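Long-range contact in genome polyprotein (Chicken sicinivirus JSY, PDB 6QWT), which is the 3Dpol part of the viral polyprotein, an RNA-dependent RNA polymerase that probably copies the viral RNA genome during replication: residues C425-Y436 and F456-W466. Numbering follows the deposited sequence.
Sequences CYLAHHAGPNNY and FIPYEVLQYRW
Leu-462 and Tyr-459, on the first turns of the C-terminal helix 459-469, pack against the bend, with a short 3-10 segment at 429-431, that links helix 417-428 to helix 433-449 in the thumb domain of the right-hand polymerase fold. Apolar and CH-pi contacts make up most of the interface. Leu-462 CB sits 3.6 Å from the centroid of the His-429 ring, over the ring face, while Leu-462 CD1 reaches His-429 CB and Leu-462 CD2 meets Tyr-426 CD2. Pro-433 CB similarly lies over the centre of the Tyr-459 ring, and His-429 O approaches that ring at its edge. Cys-425 SG meets the Phe-456 ring at its edge, 3.9 Å from Phe-456 CD1. One direct hydrogen bond joins the segments: with CG anti to the backbone N (chi1 178°), the Tyr-436 ring extends toward residues 456-459 and its OH donates to Ile-457 O at 2.6 Å, approaching in the plane of the carbonyl, where a lone pair points. Water 1 bridges His-429 ND1 and Gln-463 OE1, donating to the latter. In the aromatic pair, His-430 stands edge-to-face on Trp-466, planes at 79°; His-430 NE2 and Trp-466 NE1 both hydrogen-bond to Asp-213, at its carboxylate and backbone O respectively. His-430 CE1 makes the touch, 3.5 Å from Trp-466 CD1.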
loop_
_atom_site.group_PDB
_atom_site.type_symbol
_atom_site.label_atom_id
_atom_site.label_comp_id
_atom_site.label_asym_id
_atom_site.label_seq_id
_atom_site.Cartn_x
_atom_site.Cartn_y
_atom_site.Cartn_z
ATOM N N CYS A 425 -21.397 -0.786 -2.795
ATOM C CA CYS A 425 -22.085 -1.836 -3.538
ATOM C C CYS A 425 -21.098 -2.679 -4.335
ATOM O O CYS A 425 -21.280 -3.893 -4.476
ATOM C CB CYS A 425 -23.131 -1.219 -4.462
ATOM S SG CYS A 425 -24.541 -0.513 -3.592
ATOM N N TYR A 426 -20.042 -2.051 -4.861
ATOM C CA TYR A 426 -19.036 -2.782 -5.622
ATOM C C TYR A 426 -18.295 -3.799 -4.766
ATOM O O TYR A 426 -17.736 -4.760 -5.309
ATOM C CB TYR A 426 -18.035 -1.812 -6.247
ATOM C CG TYR A 426 -18.641 -0.872 -7.260
ATOM C CD1 TYR A 426 -18.585 0.504 -7.080
ATOM C CD2 TYR A 426 -19.269 -1.359 -8.402
ATOM C CE1 TYR A 426 -19.138 1.371 -8.006
ATOM C CE2 TYR A 426 -19.827 -0.498 -9.336
ATOM C CZ TYR A 426 -19.757 0.866 -9.131
ATOM O OH TYR A 426 -20.305 1.733 -10.050
ATOM N N LEU A 427 -18.272 -3.606 -3.447
ATOM C CA LEU A 427 -17.605 -4.533 -2.544
ATOM C C LEU A 427 -18.552 -5.591 -1.996
ATOM O O LEU A 427 -18.166 -6.756 -1.860
ATOM C CB LEU A 427 -16.963 -3.765 -1.382
ATOM C CG LEU A 427 -15.972 -2.655 -1.748
ATOM C CD1 LEU A 427 -15.483 -1.938 -0.499
ATOM C CD2 LEU A 427 -14.803 -3.228 -2.529
ATOM N N ALA A 428 -19.794 -5.205 -1.697
ATOM C CA ALA A 428 -20.712 -6.034 -0.924
ATOM C C ALA A 428 -21.430 -7.102 -1.742
ATOM O O ALA A 428 -21.782 -8.149 -1.189
ATOM C CB ALA A 428 -21.753 -5.146 -0.235
ATOM N N HIS A 429 -21.662 -6.878 -3.038
ATOM C CA HIS A 429 -22.455 -7.829 -3.812
ATOM C C HIS A 429 -21.776 -9.185 -3.951
ATOM O O HIS A 429 -22.463 -10.184 -4.194
ATOM C CB HIS A 429 -22.771 -7.262 -5.198
ATOM C CG HIS A 429 -21.650 -7.408 -6.180
ATOM N ND1 HIS A 429 -21.480 -8.535 -6.957
ATOM C CD2 HIS A 429 -20.640 -6.568 -6.508
ATOM C CE1 HIS A 429 -20.414 -8.382 -7.722
ATOM N NE2 HIS A 429 -19.885 -7.198 -7.468
ATOM N N HIS A 430 -20.448 -9.245 -3.802
ATOM C CA HIS A 430 -19.719 -10.505 -3.918
ATOM C C HIS A 430 -20.070 -11.502 -2.820
ATOM O O HIS A 430 -19.729 -12.683 -2.951
ATOM C CB HIS A 430 -18.211 -10.245 -3.905
ATOM C CG HIS A 430 -17.684 -9.667 -5.182
ATOM N ND1 HIS A 430 -17.769 -10.329 -6.388
ATOM C CD2 HIS A 430 -17.069 -8.490 -5.441
ATOM C CE1 HIS A 430 -17.226 -9.586 -7.336
ATOM N NE2 HIS A 430 -16.794 -8.463 -6.788
ATOM N N ALA A 431 -20.730 -11.068 -1.750
ATOM C CA ALA A 431 -21.133 -11.966 -0.676
ATOM C C ALA A 431 -22.311 -12.856 -1.051
ATOM O O ALA A 431 -22.700 -13.705 -0.244
ATOM C CB ALA A 431 -21.487 -11.161 0.579
ATOM N N GLY A 432 -22.887 -12.685 -2.239
ATOM C CA GLY A 432 -24.072 -13.413 -2.621
ATOM C C GLY A 432 -25.275 -12.498 -2.727
ATOM O O GLY A 432 -25.354 -11.464 -2.057
ATOM N N PRO A 433 -26.242 -12.870 -3.573
ATOM C CA PRO A 433 -27.382 -11.967 -3.818
ATOM C C PRO A 433 -28.174 -11.615 -2.570
ATOM O O PRO A 433 -28.618 -10.468 -2.432
ATOM C CB PRO A 433 -28.234 -12.753 -4.830
ATOM C CG PRO A 433 -27.770 -14.175 -4.721
ATOM C CD PRO A 433 -26.315 -14.093 -4.389
ATOM N N ASN A 434 -28.361 -12.556 -1.648
ATOM C CA ASN A 434 -29.209 -12.295 -0.494
ATOM C C ASN A 434 -28.442 -11.759 0.706
ATOM O O ASN A 434 -29.043 -11.098 1.559
ATOM C CB ASN A 434 -29.977 -13.562 -0.109
ATOM C CG ASN A 434 -31.038 -13.923 -1.135
ATOM O OD1 ASN A 434 -31.845 -13.080 -1.531
ATOM N ND2 ASN A 434 -31.027 -15.171 -1.586
ATOM N N ASN A 435 -27.139 -12.021 0.798
ATOM C CA ASN A 435 -26.330 -11.292 1.767
ATOM C C ASN A 435 -26.176 -9.837 1.345
ATOM O O ASN A 435 -26.178 -8.934 2.188
ATOM C CB ASN A 435 -24.970 -11.963 1.930
ATOM C CG ASN A 435 -25.085 -13.351 2.518
ATOM O OD1 ASN A 435 -25.694 -13.538 3.570
ATOM N ND2 ASN A 435 -24.514 -14.337 1.835
ATOM N N TYR A 436 -26.059 -9.595 0.038
ATOM C CA TYR A 436 -26.090 -8.231 -0.477
ATOM C C TYR A 436 -27.410 -7.554 -0.147
ATOM O O TYR A 436 -27.435 -6.395 0.283
ATOM C CB TYR A 436 -25.858 -8.251 -1.986
ATOM C CG TYR A 436 -25.919 -6.902 -2.665
ATOM C CD1 TYR A 436 -25.039 -5.883 -2.316
ATOM C CD2 TYR A 436 -26.850 -6.648 -3.666
ATOM C CE1 TYR A 436 -25.089 -4.648 -2.942
ATOM C CE2 TYR A 436 -26.907 -5.415 -4.295
ATOM C CZ TYR A 436 -26.024 -4.420 -3.929
ATOM O OH TYR A 436 -26.073 -3.192 -4.554
ATOM N N PHE A 456 -29.574 1.572 -4.476
ATOM C CA PHE A 456 -28.544 0.548 -4.580
ATOM C C PHE A 456 -28.470 0.014 -6.004
ATOM O O PHE A 456 -29.498 -0.200 -6.653
ATOM C CB PHE A 456 -28.817 -0.598 -3.604
ATOM C CG PHE A 456 -28.910 -0.165 -2.164
ATOM C CD1 PHE A 456 -27.774 -0.097 -1.372
ATOM C CD2 PHE A 456 -30.133 0.172 -1.604
ATOM C CE1 PHE A 456 -27.855 0.300 -0.045
ATOM C CE2 PHE A 456 -30.222 0.569 -0.280
ATOM C CZ PHE A 456 -29.080 0.636 0.501
ATOM N N ILE A 457 -27.248 -0.189 -6.487
ATOM C CA ILE A 457 -27.066 -0.838 -7.790
ATOM C C ILE A 457 -27.671 -2.235 -7.736
ATOM O O ILE A 457 -27.352 -3.013 -6.814
ATOM C CB ILE A 457 -25.574 -0.906 -8.156
ATOM C CG1 ILE A 457 -24.936 0.478 -8.048
ATOM C CG2 ILE A 457 -25.390 -1.485 -9.556
ATOM C CD1 ILE A 457 -23.422 0.453 -8.110
ATOM N N PRO A 458 -28.549 -2.608 -8.667
ATOM C CA PRO A 458 -29.174 -3.934 -8.599
ATOM C C PRO A 458 -28.135 -5.039 -8.717
ATOM O O PRO A 458 -27.129 -4.903 -9.418
ATOM C CB PRO A 458 -30.142 -3.939 -9.789
ATOM C CG PRO A 458 -30.329 -2.489 -10.147
ATOM C CD PRO A 458 -29.032 -1.825 -9.817
ATOM N N TYR A 459 -28.387 -6.140 -8.003
ATOM C CA TYR A 459 -27.439 -7.251 -7.998
ATOM C C TYR A 459 -27.187 -7.775 -9.406
ATOM O O TYR A 459 -26.056 -8.153 -9.741
ATOM C CB TYR A 459 -27.940 -8.381 -7.094
ATOM C CG TYR A 459 -27.046 -9.601 -7.141
ATOM C CD1 TYR A 459 -25.928 -9.698 -6.322
ATOM C CD2 TYR A 459 -27.304 -10.647 -8.022
ATOM C CE1 TYR A 459 -25.097 -10.801 -6.373
ATOM C CE2 TYR A 459 -26.480 -11.753 -8.079
ATOM C CZ TYR A 459 -25.379 -11.825 -7.253
ATOM O OH TYR A 459 -24.558 -12.929 -7.305
ATOM N N GLU A 460 -28.227 -7.811 -10.245
ATOM C CA GLU A 460 -28.065 -8.337 -11.597
ATOM C C GLU A 460 -27.090 -7.500 -12.412
ATOM O O GLU A 460 -26.378 -8.038 -13.270
ATOM C CB GLU A 460 -29.419 -8.407 -12.304
ATOM C CG GLU A 460 -30.257 -9.601 -11.899
ATOM C CD GLU A 460 -31.478 -9.203 -11.101
ATOM O OE1 GLU A 460 -32.544 -9.823 -11.304
ATOM O OE2 GLU A 460 -31.371 -8.270 -10.273
ATOM N N VAL A 461 -27.047 -6.190 -12.165
ATOM C CA VAL A 461 -26.092 -5.328 -12.855
ATOM C C VAL A 461 -24.671 -5.636 -12.397
ATOM O O VAL A 461 -23.749 -5.756 -13.213
ATOM C CB VAL A 461 -26.445 -3.846 -12.626
ATOM C CG1 VAL A 461 -25.303 -2.945 -13.089
ATOM C CG2 VAL A 461 -27.743 -3.488 -13.339
ATOM N N LEU A 462 -24.472 -5.768 -11.085
ATOM C CA LEU A 462 -23.129 -6.001 -10.567
ATOM C C LEU A 462 -22.616 -7.379 -10.962
ATOM O O LEU A 462 -21.451 -7.527 -11.347
ATOM C CB LEU A 462 -23.116 -5.832 -9.048
ATOM C CG LEU A 462 -23.436 -4.413 -8.569
ATOM C CD1 LEU A 462 -23.730 -4.382 -7.074
ATOM C CD2 LEU A 462 -22.304 -3.458 -8.925
ATOM N N GLN A 463 -23.472 -8.401 -10.877
ATOM C CA GLN A 463 -23.032 -9.750 -11.211
ATOM C C GLN A 463 -22.772 -9.894 -12.704
ATOM O O GLN A 463 -21.799 -10.541 -13.106
ATOM C CB GLN A 463 -24.059 -10.779 -10.735
ATOM C CG GLN A 463 -23.774 -12.212 -11.185
ATOM C CD GLN A 463 -22.563 -12.837 -10.500
ATOM O OE1 GLN A 463 -21.864 -12.189 -9.716
ATOM N NE2 GLN A 463 -22.315 -14.110 -10.792
ATOM N N TYR A 464 -23.619 -9.293 -13.543
ATOM C CA TYR A 464 -23.371 -9.350 -14.981
ATOM C C TYR A 464 -22.049 -8.683 -15.332
ATOM O O TYR A 464 -21.231 -9.247 -16.069
ATOM C CB TYR A 464 -24.506 -8.688 -15.764
ATOM C CG TYR A 464 -24.069 -8.345 -17.173
ATOM C CD1 TYR A 464 -23.955 -9.338 -18.142
ATOM C CD2 TYR A 464 -23.721 -7.044 -17.522
ATOM C CE1 TYR A 464 -23.532 -9.038 -19.420
ATOM C CE2 TYR A 464 -23.294 -6.740 -18.799
ATOM C CZ TYR A 464 -23.202 -7.739 -19.744
ATOM O OH TYR A 464 -22.779 -7.437 -21.020
ATOM N N ARG A 465 -21.826 -7.468 -14.825
ATOM C CA ARG A 465 -20.613 -6.742 -15.184
ATOM C C ARG A 465 -19.365 -7.423 -14.638
ATOM O O ARG A 465 -18.305 -7.356 -15.269
ATOM C CB ARG A 465 -20.702 -5.294 -14.699
ATOM C CG ARG A 465 -21.453 -4.393 -15.671
ATOM C CD ARG A 465 -21.330 -2.922 -15.321
ATOM N NE ARG A 465 -19.969 -2.412 -15.478
ATOM C CZ ARG A 465 -19.393 -2.143 -16.646
ATOM N NH1 ARG A 465 -18.152 -1.678 -16.681
ATOM N NH2 ARG A 465 -20.052 -2.340 -17.782
ATOM N N TRP A 466 -19.466 -8.099 -13.491
ATOM C CA TRP A 466 -18.322 -8.857 -12.993
ATOM C C TRP A 466 -17.998 -10.022 -13.918
ATOM O O TRP A 466 -16.838 -10.222 -14.297
ATOM C CB TRP A 466 -18.583 -9.370 -11.581
ATOM C CG TRP A 466 -17.459 -10.224 -11.070
ATOM C CD1 TRP A 466 -16.238 -9.795 -10.637
ATOM C CD2 TRP A 466 -17.443 -11.656 -10.956
ATOM N NE1 TRP A 466 -15.467 -10.865 -10.255
ATOM C CE2 TRP A 466 -16.183 -12.020 -10.441
ATOM C CE3 TRP A 466 -18.371 -12.663 -11.239
ATOM C CZ2 TRP A 466 -15.829 -13.347 -10.200
ATOM C CZ3 TRP A 466 -18.017 -13.981 -10.999
ATOM C CH2 TRP A 466 -16.758 -14.310 -10.485
HETATM O O HOH W 1 -21.611 -11.128 -7.193
HETATM O O HOH W 2 -21.859 -13.424 -5.610
#